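Local coordinates for ABC transporter binding protein AcbH (Actinoplanes, PDB 3OO8) that binds beta-D-galactopyranose as the extracellular solute receptor of an ABC transporter, at residues A[90-95]-A[374-379]; A[135-140]-A[301-306]; A[139-144]-A[262-267]; A[295-300]-A[368-373]. The protein carries 2 engineered substitutions. All blocks are in the same frame, centred on the assembly; numbering follows the deposited sequence.

From the N terminus, the chain first lays down 90-95 at the start of helix 92-99, then the long strand 134-147. That strand supplies the first partners of both interaction 2 and interaction 3. Interaction 3 closes first, when 262-267 returns to 139-144. Interaction 4 opens at 295-300, just before 301-306 pairs with 135-140 and closes interaction 2, so these two cross. Interaction 4 closes at 368-373. Interaction 1 closes directly after it, at 374-379, and its loop encloses the other three. Together they tie helix 92-99, the mixed sheet and the small parallel sheet to helices 371-374 and 377-392. R373 joins interaction 4 to interaction 2 through its salt bridge to D301.

Interaction 1. Residues A[90-95]-A[374-379]; sequences AGYRLQ and DTVPDM
The Y92 ring has V376 CG1 over one face, shifted toward the rim, in a CH-pi contact. The modelled spacing there is too short for carbons, so its exact length is doubtful. At the edge of the same ring, near its plane, sits D374 O, 3.6 Å from Y92 CD1. The R93 guanidinium has P377 CG over one face, a looser contact of 4.5 Å from R93 NE to P377 CG. The ring of Y92 reaches V376 because CG is anti to the backbone N (chi1 -172°). Y92 CB lies 3.4 Å from D374 O. The V376 side chain runs alongside that of Y92. No hydrogen bond joins 90-95 to 374-379. Two helix starts meet here in the class 2 solute-binding protein fold. G91 is the N-cap of helix 92-99, and V376 is the N-cap of helix 377-392. G91 has a positive phi (133°), and a side chain there would jam against the carbonyl O of A90. Its CA lies 4.2 Å from D374 OD1. The other oxygen, D374 OD2, accepts a hydrogen bond from Q369 N, while T375 OG1 bonds to M211 O. Replacing Y92 by an alanine would probably open a gap beside D374 and T375 and leave V376 CG1 without its aromatic face. R93 is seen to bind beta-D-galactose in a structure of this protein. The Y92 side chain also touches K212 and F414, and V376 touches I413 of helix 396-413.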
# COMPACT_ATOMS: atom_id res chain seq x y z
N ALA A 90 -0.54 2.70 8.49
CA ALA A 90 -0.68 1.32 8.94
C ALA A 90 0.61 0.52 8.73
O ALA A 90 1.45 0.84 7.87
CB ALA A 90 -1.90 0.65 8.24
N GLY A 91 0.75 -0.54 9.52
CA GLY A 91 1.85 -1.48 9.27
C GLY A 91 2.62 -1.84 10.51
O GLY A 91 2.12 -1.71 11.65
N TYR A 92 3.83 -2.36 10.27
CA TYR A 92 4.66 -2.88 11.34
C TYR A 92 4.97 -1.86 12.42
O TYR A 92 4.81 -2.15 13.61
CB TYR A 92 5.95 -3.42 10.73
CG TYR A 92 6.81 -4.18 11.73
CD1 TYR A 92 6.75 -5.57 11.80
CD2 TYR A 92 7.63 -3.50 12.63
CE1 TYR A 92 7.54 -6.29 12.69
CE2 TYR A 92 8.40 -4.21 13.55
CZ TYR A 92 8.35 -5.60 13.57
OH TYR A 92 9.12 -6.30 14.49
N ARG A 93 5.38 -0.67 12.00
CA ARG A 93 5.79 0.36 12.97
C ARG A 93 4.64 0.86 13.84
O ARG A 93 4.79 1.03 15.07
CB ARG A 93 6.55 1.46 12.26
CG ARG A 93 7.91 0.95 11.78
CD ARG A 93 8.92 2.05 11.75
NE ARG A 93 8.93 2.73 10.45
CZ ARG A 93 9.71 3.76 10.16
NH1 ARG A 93 9.67 4.30 8.95
NH2 ARG A 93 10.53 4.24 11.09
N LEU A 94 3.46 1.02 13.24
CA LEU A 94 2.28 1.39 14.04
C LEU A 94 2.14 0.38 15.16
O LEU A 94 1.96 0.75 16.33
CB LEU A 94 1.01 1.31 13.19
CG LEU A 94 -0.33 1.50 13.94
CD1 LEU A 94 -0.40 2.93 14.48
CD2 LEU A 94 -1.52 1.25 13.00
N GLN A 95 2.17 -0.91 14.81
CA GLN A 95 1.98 -1.93 15.84
C GLN A 95 3.14 -1.98 16.84
O GLN A 95 2.91 -2.26 18.02
CB GLN A 95 1.70 -3.30 15.22
CG GLN A 95 0.37 -3.30 14.42
CD GLN A 95 -0.13 -4.66 14.09
OE1 GLN A 95 0.64 -5.53 13.70
NE2 GLN A 95 -1.44 -4.87 14.26
N ASP A 374 5.01 -3.33 5.92
CA ASP A 374 4.55 -4.47 6.73
C ASP A 374 5.65 -5.17 7.53
O ASP A 374 5.35 -5.93 8.46
CB ASP A 374 3.79 -5.50 5.87
CG ASP A 374 2.35 -5.09 5.60
OD1 ASP A 374 1.69 -4.62 6.56
OD2 ASP A 374 1.89 -5.33 4.46
N THR A 375 6.89 -4.97 7.12
CA THR A 375 8.03 -5.52 7.87
C THR A 375 8.90 -4.36 8.30
O THR A 375 8.59 -3.19 8.03
CB THR A 375 8.83 -6.59 7.05
OG1 THR A 375 9.73 -7.28 7.93
CG2 THR A 375 9.61 -5.95 5.90
N VAL A 376 9.99 -4.64 9.01
CA VAL A 376 10.88 -3.54 9.33
C VAL A 376 11.74 -3.12 8.15
O VAL A 376 12.05 -3.93 7.26
CB VAL A 376 11.76 -3.79 10.56
CG1 VAL A 376 10.93 -4.36 11.71
CG2 VAL A 376 12.88 -4.73 10.22
N PRO A 377 12.14 -1.85 8.10
CA PRO A 377 12.89 -1.38 6.95
C PRO A 377 14.12 -2.21 6.58
O PRO A 377 14.36 -2.44 5.39
CB PRO A 377 13.26 0.05 7.35
CG PRO A 377 12.07 0.48 8.17
CD PRO A 377 11.69 -0.73 8.97
N ASP A 378 14.92 -2.59 7.57
CA ASP A 378 16.11 -3.39 7.34
C ASP A 378 15.75 -4.71 6.63
O ASP A 378 16.51 -5.18 5.77
CB ASP A 378 16.80 -3.72 8.67
CG ASP A 378 17.70 -2.59 9.20
OD1 ASP A 378 17.90 -1.57 8.52
OD2 ASP A 378 18.18 -2.77 10.33
N MET A 379 14.60 -5.29 6.97
CA MET A 379 14.19 -6.58 6.37
C MET A 379 13.73 -6.37 4.93
O MET A 379 14.15 -7.09 4.03
CB MET A 379 13.11 -7.27 7.22
CG MET A 379 12.81 -8.75 6.80
SD MET A 379 14.24 -9.86 6.95
CE MET A 379 14.57 -10.35 5.25

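Interaction 2. Residues A[135-140]-A[301-306]; sequences VPLYNY and DGFILP
The Y138 ring lies across D301, with Y138 CZ 3.4 Å from D301 CB. The segments are antiparallel neighbours in the mixed sheet, and a beta bulge shifts their register by one between P136 and Y138. Y138 OH donates over 2.6 Å to D301 OD2, which accepts with its anti lone pair. Ring and carboxylate planes are 67° apart. D301 OD1 forms a salt bridge to R373, a galactose-binding residue, so the carboxylate is held at both oxygens. Y138 OH is also hydrogen-bonded to Y36 OH. The backbones are joined at V135 and F303 by a reciprocal pair of hydrogen bonds. At the bulge, L137 N donates to D301 O; beyond it, D301 N donates to Y138 O. G302 faces P136 with their CA atoms only 3.9 Å apart. A side chain on G302 would run into V135 O and P136 CA. At the bulge the L137 side chain points toward the partner strand, where it reaches F303. F303 has CG anti to its carbonyl carbon (chi1 -54°), which brings the ring toward 135-140, beside L137. L137 CD2 meets this ring at its edge, in the ring plane, 3.9 Å from F303 CE2.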
# COMPACT_ATOMS: atom_id res chain seq x y z
N VAL A 135 -6.47 6.35 12.93
CA VAL A 135 -7.65 6.69 12.10
C VAL A 135 -7.15 6.80 10.66
O VAL A 135 -6.32 7.66 10.40
CB VAL A 135 -8.29 8.02 12.43
CG1 VAL A 135 -9.42 8.27 11.41
CG2 VAL A 135 -8.87 8.00 13.83
N PRO A 136 -7.64 5.92 9.78
CA PRO A 136 -7.08 6.00 8.41
C PRO A 136 -7.79 7.06 7.59
O PRO A 136 -8.92 7.45 7.92
CB PRO A 136 -7.42 4.61 7.85
CG PRO A 136 -8.66 4.21 8.51
CD PRO A 136 -8.60 4.80 9.91
N LEU A 137 -7.15 7.49 6.50
CA LEU A 137 -7.71 8.54 5.64
C LEU A 137 -7.87 8.08 4.20
O LEU A 137 -8.96 8.23 3.64
CB LEU A 137 -6.85 9.83 5.69
CG LEU A 137 -7.58 11.05 5.10
CD1 LEU A 137 -8.80 11.44 5.95
CD2 LEU A 137 -6.57 12.21 5.00
N TYR A 138 -6.82 7.51 3.59
CA TYR A 138 -6.88 7.12 2.18
C TYR A 138 -5.85 6.01 1.91
O TYR A 138 -4.92 5.80 2.69
CB TYR A 138 -6.59 8.30 1.22
CG TYR A 138 -5.26 8.96 1.54
CD1 TYR A 138 -4.06 8.38 1.13
CD2 TYR A 138 -5.21 10.11 2.36
CE1 TYR A 138 -2.81 8.93 1.51
CE2 TYR A 138 -3.98 10.64 2.77
CZ TYR A 138 -2.80 10.06 2.34
OH TYR A 138 -1.62 10.60 2.75
N ASN A 139 -6.05 5.34 0.79
CA ASN A 139 -5.09 4.35 0.27
C ASN A 139 -5.10 4.34 -1.26
O ASN A 139 -5.84 5.12 -1.88
CB ASN A 139 -5.24 2.96 0.93
CG ASN A 139 -6.64 2.39 0.85
OD1 ASN A 139 -7.44 2.74 -0.02
ND2 ASN A 139 -6.94 1.46 1.78
N TYR A 140 -4.32 3.44 -1.88
CA TYR A 140 -4.34 3.29 -3.35
C TYR A 140 -3.93 1.85 -3.63
O TYR A 140 -3.24 1.25 -2.83
CB TYR A 140 -3.39 4.28 -4.04
CG TYR A 140 -1.95 3.99 -3.72
CD1 TYR A 140 -1.22 3.11 -4.52
CD2 TYR A 140 -1.34 4.58 -2.62
CE1 TYR A 140 0.11 2.83 -4.20
CE2 TYR A 140 -0.02 4.30 -2.32
CZ TYR A 140 0.68 3.43 -3.11
OH TYR A 140 2.01 3.11 -2.85
N ASP A 301 -2.59 5.57 4.64
CA ASP A 301 -2.07 6.64 5.48
C ASP A 301 -3.14 7.06 6.49
O ASP A 301 -4.33 6.98 6.19
CB ASP A 301 -1.66 7.85 4.65
CG ASP A 301 -0.40 7.62 3.82
OD1 ASP A 301 0.19 6.52 3.87
OD2 ASP A 301 -0.01 8.54 3.06
N GLY A 302 -2.72 7.53 7.66
CA GLY A 302 -3.70 7.98 8.65
C GLY A 302 -3.05 8.79 9.74
O GLY A 302 -2.06 9.48 9.50
N PHE A 303 -3.63 8.73 10.93
CA PHE A 303 -3.20 9.58 12.04
C PHE A 303 -3.22 8.80 13.34
O PHE A 303 -4.02 7.86 13.50
CB PHE A 303 -4.14 10.79 12.17
CG PHE A 303 -4.25 11.53 10.87
CD1 PHE A 303 -3.30 12.47 10.55
CD2 PHE A 303 -5.27 11.21 9.97
CE1 PHE A 303 -3.34 13.11 9.29
CE2 PHE A 303 -5.34 11.85 8.71
CZ PHE A 303 -4.38 12.82 8.38
N ILE A 304 -2.29 9.18 14.20
CA ILE A 304 -2.14 8.56 15.52
C ILE A 304 -2.16 9.63 16.61
O ILE A 304 -1.98 10.83 16.36
CB ILE A 304 -0.81 7.81 15.65
CG1 ILE A 304 0.37 8.78 15.40
CG2 ILE A 304 -0.82 6.59 14.72
CD1 ILE A 304 1.77 8.14 15.53
N LEU A 305 -2.37 9.16 17.84
CA LEU A 305 -2.39 10.02 19.03
C LEU A 305 -1.23 9.66 19.97
O LEU A 305 -1.34 8.67 20.74
CB LEU A 305 -3.73 9.82 19.74
CG LEU A 305 -4.28 10.96 20.64
CD1 LEU A 305 -5.76 10.70 21.02
CD2 LEU A 305 -3.40 11.19 21.89
N PRO A 306 -0.13 10.42 19.93
CA PRO A 306 1.05 10.10 20.76
C PRO A 306 0.68 10.10 22.23
O PRO A 306 0.05 11.05 22.70
CB PRO A 306 2.00 11.25 20.44
CG PRO A 306 1.68 11.58 18.97
CD PRO A 306 0.16 11.52 18.99

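Interaction 3. Residues A[139-144]-A[262-267]; sequences NYPWVV and QGSNQV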
# COMPACT_ATOMS: atom_id res chain seq x y z
N ASN A 139 -6.05 5.34 0.79
CA ASN A 139 -5.09 4.35 0.27
C ASN A 139 -5.10 4.34 -1.26
O ASN A 139 -5.84 5.12 -1.88
CB ASN A 139 -5.24 2.96 0.93
CG ASN A 139 -6.64 2.39 0.85
OD1 ASN A 139 -7.44 2.74 -0.02
ND2 ASN A 139 -6.94 1.46 1.78
N TYR A 140 -4.32 3.44 -1.88
CA TYR A 140 -4.34 3.29 -3.35
C TYR A 140 -3.93 1.85 -3.63
O TYR A 140 -3.24 1.25 -2.83
CB TYR A 140 -3.39 4.28 -4.04
CG TYR A 140 -1.95 3.99 -3.72
CD1 TYR A 140 -1.22 3.11 -4.52
CD2 TYR A 140 -1.34 4.58 -2.62
CE1 TYR A 140 0.11 2.83 -4.20
CE2 TYR A 140 -0.02 4.30 -2.32
CZ TYR A 140 0.68 3.43 -3.11
OH TYR A 140 2.01 3.11 -2.85
N PRO A 141 -4.30 1.33 -4.80
CA PRO A 141 -4.11 -0.09 -5.07
C PRO A 141 -2.88 -0.48 -5.88
O PRO A 141 -2.36 0.31 -6.66
CB PRO A 141 -5.36 -0.43 -5.89
CG PRO A 141 -5.53 0.85 -6.74
CD PRO A 141 -5.19 1.99 -5.79
N TRP A 142 -2.44 -1.72 -5.64
CA TRP A 142 -1.40 -2.38 -6.45
C TRP A 142 -2.15 -3.43 -7.27
O TRP A 142 -2.60 -4.44 -6.73
CB TRP A 142 -0.36 -3.05 -5.55
CG TRP A 142 0.75 -2.11 -5.18
CD1 TRP A 142 0.68 -1.00 -4.37
CD2 TRP A 142 2.10 -2.21 -5.63
NE1 TRP A 142 1.93 -0.40 -4.29
CE2 TRP A 142 2.80 -1.11 -5.08
CE3 TRP A 142 2.78 -3.12 -6.45
CZ2 TRP A 142 4.17 -0.92 -5.29
CZ3 TRP A 142 4.16 -2.90 -6.69
CH2 TRP A 142 4.81 -1.81 -6.12
N VAL A 143 -2.23 -3.20 -8.58
CA VAL A 143 -3.12 -3.96 -9.46
C VAL A 143 -2.46 -4.01 -10.85
O VAL A 143 -1.42 -3.42 -11.05
CB VAL A 143 -4.53 -3.26 -9.59
CG1 VAL A 143 -5.35 -3.47 -8.31
CG2 VAL A 143 -4.39 -1.76 -9.79
N VAL A 144 -3.06 -4.76 -11.78
CA VAL A 144 -2.47 -4.97 -13.13
C VAL A 144 -3.15 -4.01 -14.11
O VAL A 144 -4.36 -4.09 -14.37
CB VAL A 144 -2.77 -6.41 -13.64
CG1 VAL A 144 -2.06 -6.59 -14.98
CG2 VAL A 144 -2.34 -7.51 -12.66
N GLN A 262 1.66 -2.65 -10.79
CA GLN A 262 2.31 -1.75 -9.83
C GLN A 262 1.24 -0.88 -9.15
O GLN A 262 0.04 -1.15 -9.29
CB GLN A 262 3.41 -0.89 -10.50
CG GLN A 262 4.75 -1.05 -9.81
CD GLN A 262 5.86 -0.26 -10.44
OE1 GLN A 262 6.69 -0.82 -11.16
NE2 GLN A 262 5.92 1.03 -10.17
N GLY A 263 1.66 0.12 -8.37
CA GLY A 263 0.71 1.00 -7.68
C GLY A 263 0.05 2.00 -8.62
O GLY A 263 0.69 2.44 -9.58
N SER A 264 -1.21 2.35 -8.38
CA SER A 264 -1.85 3.32 -9.31
C SER A 264 -1.21 4.71 -9.29
O SER A 264 -1.19 5.40 -10.32
CB SER A 264 -3.34 3.46 -9.01
OG SER A 264 -3.44 4.10 -7.76
N ASN A 265 -0.66 5.12 -8.15
CA ASN A 265 0.00 6.42 -8.04
C ASN A 265 1.37 6.44 -8.74
O ASN A 265 2.13 7.40 -8.65
CB ASN A 265 0.06 6.89 -6.60
CG ASN A 265 1.11 6.17 -5.79
OD1 ASN A 265 1.70 5.19 -6.25
ND2 ASN A 265 1.33 6.64 -4.57
N GLN A 266 1.69 5.31 -9.37
CA GLN A 266 2.90 5.19 -10.18
C GLN A 266 2.47 5.08 -11.64
O GLN A 266 2.62 6.05 -12.42
CB GLN A 266 3.72 3.98 -9.74
CG GLN A 266 4.16 4.10 -8.27
CD GLN A 266 4.00 2.82 -7.49
OE1 GLN A 266 4.16 1.71 -8.01
NE2 GLN A 266 3.71 2.99 -6.22
N VAL A 267 1.87 3.94 -12.01
CA VAL A 267 1.55 3.70 -13.41
C VAL A 267 0.58 4.75 -13.97
O VAL A 267 0.84 5.34 -15.02
CB VAL A 267 1.00 2.25 -13.68
CG1 VAL A 267 0.64 2.07 -15.18
CG2 VAL A 267 2.03 1.20 -13.23
O HOH W 1 4.06 5.57 -3.78
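W142 presses its indole against the backbone of Q262 and G263. Its CB carries CG beside the backbone N and anti to the carbonyl carbon (chi1 -88°). W142 CG lies 4.0 Å from G263 CA. CD1 and NE1 lie beside the same CA. The five-membered ring takes that CA over its face in a CH-pi contact, only 5° off the ring normal. CD2 and CE2 sit under G263 N. Further out, CE3 meets Q262 CA, and W142 CZ3 touches Q262 CG at 3.7 Å. CH2 reaches the same CG, while W142 CZ2 lies 3.8 Å from Q266 OE1. Q266 OE1 is gripped by two donors from opposite faces of its amide plane: Q262 NE2 at 2.9 Å and G263 N, which comes from above that plane and not on a lone pair. The bonds fix the amide of Q266 beside W142, and both residues are seen to bind beta-D-galactose in a structure of this protein. Y140 stacks its ring on the N265 amide, the planes 28° apart, with N265 ND2 3.5 Å from Y140 CE2. A water accepts from N265 ND2 and has a weak bond with Y140 OH. A side chain on G263 would collide with Y140 CE1 and Q266 NE2. In a short antiparallel pairing V143 and Q262 exchange two hydrogen bonds, and S264 N donates to P141 O. The turn lies between strand 257-261 and helix 264-270. W245 of helix 245-253 touches Q262 and Q266, M296 of strand 295-297 touches P141 and V143, and F370 stacks with W142.

Interaction 4. Residues A[295-300]-A[368-373]; sequences YMDAPT and SQFMER. Engineered in segment 368-373: E372 (natural residue Asp).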
# COMPACT_ATOMS: atom_id res chain seq x y z
N TYR A 295 -7.21 -10.28 -1.03
CA TYR A 295 -6.19 -9.45 -0.39
C TYR A 295 -5.46 -8.61 -1.41
O TYR A 295 -5.33 -9.01 -2.58
CB TYR A 295 -5.21 -10.34 0.37
CG TYR A 295 -5.90 -11.25 1.35
CD1 TYR A 295 -6.68 -10.71 2.36
CD2 TYR A 295 -5.74 -12.64 1.26
CE1 TYR A 295 -7.35 -11.54 3.25
CE2 TYR A 295 -6.39 -13.47 2.14
CZ TYR A 295 -7.17 -12.92 3.14
OH TYR A 295 -7.81 -13.75 4.03
N MET A 296 -4.96 -7.45 -0.99
CA MET A 296 -4.24 -6.55 -1.90
C MET A 296 -3.30 -5.71 -1.05
O MET A 296 -3.64 -5.38 0.08
CB MET A 296 -5.23 -5.56 -2.55
CG MET A 296 -4.63 -4.77 -3.73
SD MET A 296 -5.70 -3.35 -4.12
CE MET A 296 -7.10 -4.16 -4.89
N ASP A 297 -2.14 -5.33 -1.59
CA ASP A 297 -1.34 -4.26 -0.99
C ASP A 297 -2.07 -2.94 -1.34
O ASP A 297 -2.21 -2.59 -2.52
CB ASP A 297 0.05 -4.17 -1.69
CG ASP A 297 1.14 -5.05 -1.04
OD1 ASP A 297 1.08 -5.42 0.16
OD2 ASP A 297 2.11 -5.34 -1.77
N ALA A 298 -2.53 -2.22 -0.32
CA ALA A 298 -3.15 -0.90 -0.54
C ALA A 298 -2.64 0.01 0.57
O ALA A 298 -3.27 0.17 1.62
CB ALA A 298 -4.68 -1.01 -0.55
N PRO A 299 -1.44 0.60 0.38
CA PRO A 299 -0.81 1.38 1.46
C PRO A 299 -1.70 2.51 1.99
O PRO A 299 -2.12 3.39 1.23
CB PRO A 299 0.46 1.95 0.78
CG PRO A 299 0.77 0.93 -0.30
CD PRO A 299 -0.59 0.50 -0.82
N THR A 300 -1.98 2.47 3.30
CA THR A 300 -2.98 3.31 3.92
C THR A 300 -2.35 4.29 4.90
O THR A 300 -1.68 3.91 5.89
CB THR A 300 -4.00 2.43 4.70
OG1 THR A 300 -4.57 1.45 3.80
CG2 THR A 300 -5.14 3.27 5.27
N SER A 368 -3.03 -5.45 2.88
CA SER A 368 -1.67 -5.33 3.38
C SER A 368 -1.15 -3.94 2.96
O SER A 368 -1.86 -3.20 2.27
CB SER A 368 -0.85 -6.52 2.89
OG SER A 368 -0.96 -6.64 1.47
N GLN A 369 0.07 -3.59 3.37
CA GLN A 369 0.49 -2.19 3.28
C GLN A 369 1.76 -2.01 2.45
O GLN A 369 2.37 -0.94 2.53
CB GLN A 369 0.83 -1.70 4.68
CG GLN A 369 -0.34 -1.81 5.66
CD GLN A 369 -1.59 -1.06 5.16
OE1 GLN A 369 -1.51 0.09 4.74
NE2 GLN A 369 -2.75 -1.71 5.23
N PHE A 370 2.11 -3.04 1.67
CA PHE A 370 3.37 -3.14 0.88
C PHE A 370 4.50 -3.58 1.80
O PHE A 370 4.53 -3.22 2.96
CB PHE A 370 3.69 -1.85 0.12
CG PHE A 370 4.84 -1.99 -0.86
CD1 PHE A 370 4.70 -2.71 -2.04
CD2 PHE A 370 6.04 -1.35 -0.59
CE1 PHE A 370 5.77 -2.82 -2.94
CE2 PHE A 370 7.10 -1.46 -1.50
CZ PHE A 370 6.96 -2.19 -2.66
N MET A 371 5.41 -4.38 1.26
CA MET A 371 6.46 -4.96 2.12
C MET A 371 7.23 -3.94 2.94
O MET A 371 7.54 -4.18 4.11
CB MET A 371 7.42 -5.81 1.28
CG MET A 371 8.38 -6.60 2.20
SD MET A 371 9.66 -7.50 1.27
CE MET A 371 8.66 -8.69 0.36
N GLU A 372 7.51 -2.78 2.36
CA GLU A 372 8.25 -1.75 3.08
C GLU A 372 7.60 -1.22 4.36
O GLU A 372 8.29 -0.64 5.22
CB GLU A 372 8.55 -0.59 2.15
CG GLU A 372 9.53 -0.96 1.08
CD GLU A 372 10.91 -0.46 1.37
OE1 GLU A 372 11.34 -0.45 2.56
OE2 GLU A 372 11.54 -0.04 0.36
N ARG A 373 6.28 -1.40 4.48
CA ARG A 373 5.55 -0.96 5.66
C ARG A 373 5.10 -2.13 6.50
O ARG A 373 4.84 -1.96 7.70
CB ARG A 373 4.33 -0.12 5.24
CG ARG A 373 4.71 1.19 4.60
CD ARG A 373 3.45 1.97 4.24
NE ARG A 373 3.76 3.34 3.82
CZ ARG A 373 2.84 4.29 3.68
NH1 ARG A 373 1.58 4.01 3.93
NH2 ARG A 373 3.17 5.53 3.31
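D297 and S368 meet because their first torsions aim both polar ends at one point. CG of D297 stands beside its backbone N (chi1 -90°), and OG of S368 sits between its own N and carbonyl carbon (chi1 53°). S368 OG donates to D297 OD1 over 2.7 Å, coming from above the carboxylate plane. F370 N adds a weak bond to the same oxygen, at 3.0 Å from D297 OD1. Q369 OE1 accepts from T300 N at 2.8 Å, nearly along the C=O axis. T300 OG1 donates to A298 O and also bonds N139 ND2. The backbones form a small parallel sheet of strands 295-297 and 366-368. S368 N donates to M296 O, and A298 N donates to S368 O at 2.8 Å. F370 then has positive phi and is the N-cap of helix 371-374. F370 CB packs on P299 CG at 4.1 Å, on the side chain that also meets W142 of the galactose site. A leucine in place of D297 would probably leave S368 OG and F370 N without their shared acceptor. D297 OD2 lies close to D195 OD2, and this neighbouring charge may raise the pKa of one of the two acids. The carbonyl O of Q369 is buried with no partner in the model. R373, also a galactose-binding residue, extends past P299, with R373 NH1 3.9 Å from P299 CB. D301 is the charged partner of this NH1, and F89 makes a cation-pi contact with R373.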